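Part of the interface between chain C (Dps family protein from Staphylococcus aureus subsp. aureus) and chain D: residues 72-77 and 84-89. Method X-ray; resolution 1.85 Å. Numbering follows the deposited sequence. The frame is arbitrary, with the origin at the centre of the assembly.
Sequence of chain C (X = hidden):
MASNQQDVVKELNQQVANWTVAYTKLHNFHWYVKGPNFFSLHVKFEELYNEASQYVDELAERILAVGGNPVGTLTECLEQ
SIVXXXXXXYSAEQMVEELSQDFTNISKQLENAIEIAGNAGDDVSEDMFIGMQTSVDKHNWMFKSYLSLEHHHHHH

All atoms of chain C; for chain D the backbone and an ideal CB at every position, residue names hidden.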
# COMPACT_ATOMS: atom_id res chain seq x y z
N GLY C 72 -31.77 -18.69 3.67
CA GLY C 72 -31.66 -17.25 3.75
C GLY C 72 -32.49 -16.51 4.78
O GLY C 72 -32.80 -15.34 4.59
N THR C 73 -32.86 -17.19 5.86
CA THR C 73 -33.62 -16.56 6.93
C THR C 73 -33.05 -17.06 8.25
O THR C 73 -32.52 -18.17 8.32
CB THR C 73 -35.13 -16.91 6.89
OG1 THR C 73 -35.31 -18.29 7.20
CG2 THR C 73 -35.71 -16.61 5.51
N LEU C 74 -33.14 -16.23 9.29
CA LEU C 74 -32.63 -16.61 10.60
C LEU C 74 -33.48 -17.74 11.18
O LEU C 74 -32.96 -18.64 11.85
CB LEU C 74 -32.66 -15.39 11.53
CG LEU C 74 -31.69 -14.27 11.16
CD1 LEU C 74 -31.89 -13.07 12.07
CD2 LEU C 74 -30.26 -14.79 11.27
N THR C 75 -34.78 -17.70 10.92
CA THR C 75 -35.67 -18.73 11.42
C THR C 75 -35.21 -20.10 10.94
O THR C 75 -35.17 -21.06 11.72
CB THR C 75 -37.12 -18.49 10.95
OG1 THR C 75 -37.62 -17.29 11.56
CG2 THR C 75 -38.01 -19.66 11.33
N GLU C 76 -34.86 -20.20 9.66
CA GLU C 76 -34.40 -21.47 9.10
C GLU C 76 -33.06 -21.88 9.69
O GLU C 76 -32.84 -23.05 10.02
CB GLU C 76 -34.31 -21.37 7.58
CG GLU C 76 -35.66 -21.31 6.88
CD GLU C 76 -35.54 -21.03 5.40
OE1 GLU C 76 -35.16 -19.89 5.04
OE2 GLU C 76 -35.82 -21.94 4.59
N CYS C 77 -32.14 -20.93 9.82
CA CYS C 77 -30.83 -21.23 10.38
C CYS C 77 -30.95 -21.73 11.81
O CYS C 77 -30.23 -22.65 12.22
CB CYS C 77 -29.93 -19.98 10.33
SG CYS C 77 -29.43 -19.48 8.66
N UNK D 84 -38.42 -7.12 8.46
CA UNK D 84 -38.86 -8.51 8.39
C UNK D 84 -37.95 -9.35 7.51
O UNK D 84 -37.25 -8.82 6.65
CB UNK D 84 -40.30 -8.58 7.87
N UNK D 85 -37.96 -10.65 7.74
CA UNK D 85 -37.13 -11.55 6.95
C UNK D 85 -37.65 -11.61 5.53
O UNK D 85 -38.82 -11.32 5.27
CB UNK D 85 -37.09 -12.95 7.57
N UNK D 86 -36.77 -11.99 4.61
CA UNK D 86 -37.11 -12.09 3.21
C UNK D 86 -38.19 -13.13 2.93
O UNK D 86 -38.19 -14.21 3.52
CB UNK D 86 -35.85 -12.42 2.40
N UNK D 87 -39.09 -12.79 2.02
CA UNK D 87 -40.16 -13.68 1.61
C UNK D 87 -39.58 -14.55 0.50
O UNK D 87 -38.37 -14.52 0.24
CB UNK D 87 -41.40 -12.91 1.15
N UNK D 88 -40.44 -15.32 -0.17
CA UNK D 88 -39.99 -16.20 -1.24
C UNK D 88 -39.99 -15.55 -2.63
O UNK D 88 -40.92 -14.84 -3.00
CB UNK D 88 -40.88 -17.45 -1.27
N UNK D 89 -38.93 -15.82 -3.38
CA UNK D 89 -38.77 -15.33 -4.73
C UNK D 89 -39.14 -13.92 -5.15
O UNK D 89 -40.20 -13.70 -5.73
CB UNK D 89 -39.58 -16.27 -5.63

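Position 84 lies out of reach of the chain C stretch, so this contact sets no preference. The deposited residue is Lys D84, and its side chain stays clear of the stretch.

Position 85 is the one where chain C asks for something specific. CA-to-CB points toward chain C, and the ideal CB sits 4.4 Å from Thr C73 CG2. Just beyond it a helix begins at Leu C74. The first backbone NH groups of a helix have no carbonyl partner within the helix, so Leu C74 N and Thr C75 N are available as donors, with the hydroxyl of Thr C75 close by. An acceptor on a side chain of some length is suited. Glu fits best by charge as well, since the helix N-terminus is favourable to a negative group; Gln could offer one oxygen, and Asp would have a shorter reach. The deposited residue is Glu D85. Its carboxylate takes both amides: Leu C74 N donates to Glu D85 OE1 at 2.7 Å, nearly straight at 171°, and Thr C75 N donates to Glu D85 OE2 at 3.1 Å. Thr C75 OG1 also donates to Glu D85 OE2, at 3.1 Å. Thr C73 fills the N-cap position itself, its OG1 accepting from Glu C76 N at 3.1 Å, so the helix start is held from both chains.

At position 86 CA-to-CB points sideways. The ideal CB is 4.8 Å from Gly C72 O and 5.2 Å from Thr C73 CG2. A small residue suits. It is Ala D86. Its backbone does the bonding: a water donates to Gly C72 O at 2.8 Å and accepts from Ala D86 N at 3.0 Å, linking the two main chains.

Position 87 points away into space free of this stretch, so many residues would serve. It is Ala D87.

Position 88 starts sideways, with nothing near its ideal CB. The carboxylate of Glu C76 lies farther off, so a long basic side chain, Lys or Arg, would suit. Lys D88 is deposited. Its NZ comes to 4.2 Å from Glu C76 OE2, beyond a salt bridge. A water accepts from Lys D88 NZ at 2.8 Å and makes a weak bond to Glu C76 OE1 at 3.1 Å.

Position 89 is out of reach. Its positive phi of 41° favours glycine, and Gly D89 is found.

Chain D (84-89) KEAAKG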
# COMPACT_ATOMS: atom_id res chain seq x y z
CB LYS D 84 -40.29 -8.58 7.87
CG LYS D 84 -41.31 -7.84 8.73
CD LYS D 84 -41.24 -8.31 10.19
CE LYS D 84 -42.40 -7.75 11.01
NZ LYS D 84 -42.47 -6.27 10.97
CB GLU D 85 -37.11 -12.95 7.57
CG GLU D 85 -36.68 -12.98 9.03
CD GLU D 85 -35.70 -14.09 9.33
OE1 GLU D 85 -34.50 -13.93 9.01
OE2 GLU D 85 -36.12 -15.13 9.88
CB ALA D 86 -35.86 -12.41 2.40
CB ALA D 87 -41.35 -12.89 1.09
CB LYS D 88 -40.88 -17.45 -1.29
CG LYS D 88 -40.88 -18.28 -0.02
CD LYS D 88 -39.57 -19.02 0.18
CE LYS D 88 -39.67 -20.02 1.32
NZ LYS D 88 -38.41 -20.79 1.50
O HOH W 1 -34.03 -12.92 5.20
O HOH W 2 -37.92 -19.13 3.73
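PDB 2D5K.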